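Local coordinates for protein triphenylmethane reductase (Citrobacter sp., PDB 2JL1) that probably uses NADPH to reduce triphenylmethane dyes, a reaction of interest for bioremediation, and binds the cofactor in a Rossmann-type domain of the NmrA-like family, at residues 172-175 and 176-179. Numbering follows the deposited sequence.
Sequences SVTR and NELA. With NAP (NADP nicotinamide-adenine-dinucleotide phosphate), chain B.
N176, in the first turn of helix 175-186, packs its CB against T174 OG1, the N-cap oxygen, and shares a water with it. That water lies 3.0 Å from T174 OG1 and gives a weak, long bond to N176 OD1.

At E177 comes the capping bond itself: its backbone N-H points at T174 OG1 over 3.2 Å, with an angle of 162° at the hydrogen. A chi1 of 63° on T174 places the hydroxyl between its own N and carbonyl carbon, over the start of the helix. The E177 side chain passes the same hydroxyl at a slant, CG 3.4 Å from T174 OG1, then runs on extended; OE2 accepts from the backbone N of T275, and OE1 is bonded to a glycerol, probably from the crystallisation liquor.

L178 closes the first helical hydrogen bond, its N donating to T174 O at 3.1 Å. On the apolar side its CD2 comes within 3.3 Å of V173 CG2 in one of the two conformers modelled for V173, so the closeness should not be pressed; the two side chains cross at about a right angle.

A179 repeats the backbone pattern, N to R175 O at 2.8 Å. R175 itself heads off the helix: its chain is extended from CG to NE, and NE donates to O2N of the NADP nicotinamide-side phosphate at 2.7 Å. The bond is bent, 134° at the hydrogen, and the guanidinium meets the oxygen obliquely; its positive charge probably helps offset the negative charge of the diphosphate.

D145 of helix 144-147 takes the backbone N-H of R175. Helix 11-20 lies against R175 and A179 through Q11, L15 and V16, while helix 266-271 touches V173 and E177, so the start of helix 175-186 sits between helix 11-20 of the cofactor-binding Rossmann core and helix 266-271 near the C-terminal end.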
loop_
_atom_site.group_PDB
_atom_site.type_symbol
_atom_site.label_atom_id
_atom_site.label_comp_id
_atom_site.label_asym_id
_atom_site.label_seq_id
_atom_site.Cartn_x
_atom_site.Cartn_y
_atom_site.Cartn_z
ATOM N N SER A 172 4.690 -23.499 -6.305
ATOM C CA SER A 172 4.407 -23.624 -4.869
ATOM C C SER A 172 5.557 -24.204 -4.047
ATOM O O SER A 172 6.401 -24.934 -4.557
ATOM C CB SER A 172 3.137 -24.451 -4.632
ATOM O OG SER A 172 3.351 -25.829 -4.953
ATOM N N VAL A 173 5.612 -23.861 -2.772
ATOM C CA VAL A 173 6.541 -24.534 -1.860
ATOM C C VAL A 173 5.790 -24.792 -0.551
ATOM O O VAL A 173 4.844 -24.079 -0.221
ATOM C CB VAL A 173 7.823 -23.707 -1.605
ATOM C CG1 VAL A 173 8.724 -23.638 -2.851
ATOM C CG2 VAL A 173 7.459 -22.314 -1.149
ATOM N N THR A 174 6.226 -25.796 0.196
ATOM C CA THR A 174 5.546 -26.201 1.438
ATOM C C THR A 174 5.656 -25.096 2.518
ATOM O O THR A 174 6.622 -24.327 2.550
ATOM C CB THR A 174 6.089 -27.514 1.996
ATOM O OG1 THR A 174 7.462 -27.347 2.334
ATOM C CG2 THR A 174 5.958 -28.702 0.964
ATOM N N ARG A 175 4.657 -25.021 3.392
ATOM C CA ARG A 175 4.708 -24.135 4.573
ATOM C C ARG A 175 5.962 -24.395 5.366
ATOM O O ARG A 175 6.566 -23.461 5.890
ATOM C CB ARG A 175 3.550 -24.407 5.508
ATOM C CG ARG A 175 2.303 -23.713 5.172
ATOM C CD ARG A 175 1.348 -23.827 6.344
ATOM N NE ARG A 175 0.013 -23.545 5.845
ATOM C CZ ARG A 175 -0.846 -24.485 5.472
ATOM N NH1 ARG A 175 -0.524 -25.764 5.605
ATOM N NH2 ARG A 175 -2.035 -24.135 5.003
ATOM N N ASN A 176 6.331 -25.672 5.472
ATOM C CA ASN A 176 7.517 -26.057 6.220
ATOM C C ASN A 176 8.772 -25.361 5.712
ATOM O O ASN A 176 9.510 -24.782 6.495
ATOM C CB ASN A 176 7.715 -27.565 6.240
ATOM C CG ASN A 176 8.915 -27.954 7.036
ATOM O OD1 ASN A 176 9.846 -28.558 6.513
ATOM N ND2 ASN A 176 8.932 -27.569 8.298
ATOM N N GLU A 177 8.992 -25.389 4.403
ATOM C CA GLU A 177 10.171 -24.733 3.817
ATOM C C GLU A 177 10.101 -23.220 3.882
ATOM O O GLU A 177 11.121 -22.575 4.081
ATOM C CB GLU A 177 10.414 -25.183 2.373
ATOM C CG GLU A 177 10.740 -26.660 2.255
ATOM C CD GLU A 177 10.953 -27.101 0.832
ATOM O OE1 GLU A 177 10.043 -26.933 -0.026
ATOM O OE2 GLU A 177 12.024 -27.671 0.604
ATOM N N LEU A 178 8.910 -22.650 3.729
ATOM C CA LEU A 178 8.749 -21.199 3.888
ATOM C C LEU A 178 9.014 -20.785 5.330
ATOM O O LEU A 178 9.591 -19.728 5.586
ATOM C CB LEU A 178 7.356 -20.761 3.483
ATOM C CG LEU A 178 7.105 -20.964 1.996
ATOM C CD1 LEU A 178 5.590 -20.856 1.680
ATOM C CD2 LEU A 178 7.977 -19.990 1.178
ATOM N N ALA A 179 8.619 -21.639 6.269
ATOM C CA ALA A 179 8.844 -21.372 7.693
ATOM C C ALA A 179 10.318 -21.440 8.039
ATOM O O ALA A 179 10.815 -20.668 8.866
ATOM C CB ALA A 179 8.070 -22.362 8.545
HETATM P PA NAP B . -3.537 -19.995 9.364
HETATM O O1A NAP B . -4.947 -19.892 8.894
HETATM O O2A NAP B . -3.148 -21.316 9.901
HETATM O O5B NAP B . -3.201 -18.870 10.442
HETATM C C5B NAP B . -3.690 -17.547 10.389
HETATM C C4B NAP B . -3.249 -16.928 11.707
HETATM O O4B NAP B . -3.682 -15.577 11.803
HETATM C C3B NAP B . -3.886 -17.711 12.856
HETATM O O3B NAP B . -2.915 -17.983 13.833
HETATM C C2B NAP B . -4.903 -16.760 13.422
HETATM O O2B NAP B . -4.971 -16.872 14.808
HETATM C C1B NAP B . -4.288 -15.421 13.071
HETATM N N9A NAP B . -5.316 -14.373 13.138
HETATM C C8A NAP B . -6.537 -14.343 12.523
HETATM N N7A NAP B . -7.151 -13.189 12.877
HETATM C C5A NAP B . -6.344 -12.508 13.724
HETATM C C6A NAP B . -6.481 -11.289 14.389
HETATM N N6A NAP B . -7.580 -10.552 14.253
HETATM N N1A NAP B . -5.458 -10.851 15.197
HETATM C C2A NAP B . -4.320 -11.611 15.359
HETATM N N3A NAP B . -4.183 -12.809 14.696
HETATM C C4A NAP B . -5.188 -13.248 13.897
HETATM O O3 NAP B . -2.593 -19.601 8.101
HETATM P PN NAP B . -1.193 -20.225 7.607
HETATM O O1N NAP B . -0.316 -20.292 8.787
HETATM O O2N NAP B . -1.465 -21.455 6.813
HETATM O O5D NAP B . -0.616 -19.023 6.645
HETATM C C5D NAP B . -0.226 -17.783 7.218
HETATM C C4D NAP B . -0.703 -16.552 6.438
HETATM O O4D NAP B . -0.310 -16.675 5.082
HETATM C C3D NAP B . -2.227 -16.411 6.422
HETATM O O3D NAP B . -2.753 -15.614 7.453
HETATM C C2D NAP B . -2.538 -15.822 5.059
HETATM O O2D NAP B . -2.551 -14.410 5.026
HETATM C C1D NAP B . -1.364 -16.277 4.219
HETATM N N1N NAP B . -1.827 -17.356 3.330
HETATM C C2N NAP B . -0.993 -17.721 2.321
HETATM C C3N NAP B . -1.377 -18.682 1.431
HETATM C C7N NAP B . -0.491 -19.069 0.325
HETATM O O7N NAP B . -0.919 -20.169 -0.472
HETATM N N7N NAP B . 0.613 -18.337 0.132
HETATM C C4N NAP B . -2.594 -19.369 1.616
HETATM C C5N NAP B . -3.384 -19.057 2.696
HETATM C C6N NAP B . -3.014 -17.996 3.529
HETATM P P2B NAP B . -6.072 -17.802 15.536
HETATM O O1X NAP B . -5.400 -19.123 15.858
HETATM O O2X NAP B . -7.285 -18.058 14.658
HETATM O O3X NAP B . -6.464 -17.046 16.788
HETATM O O HOH W 1 9.111 -29.706 3.308
#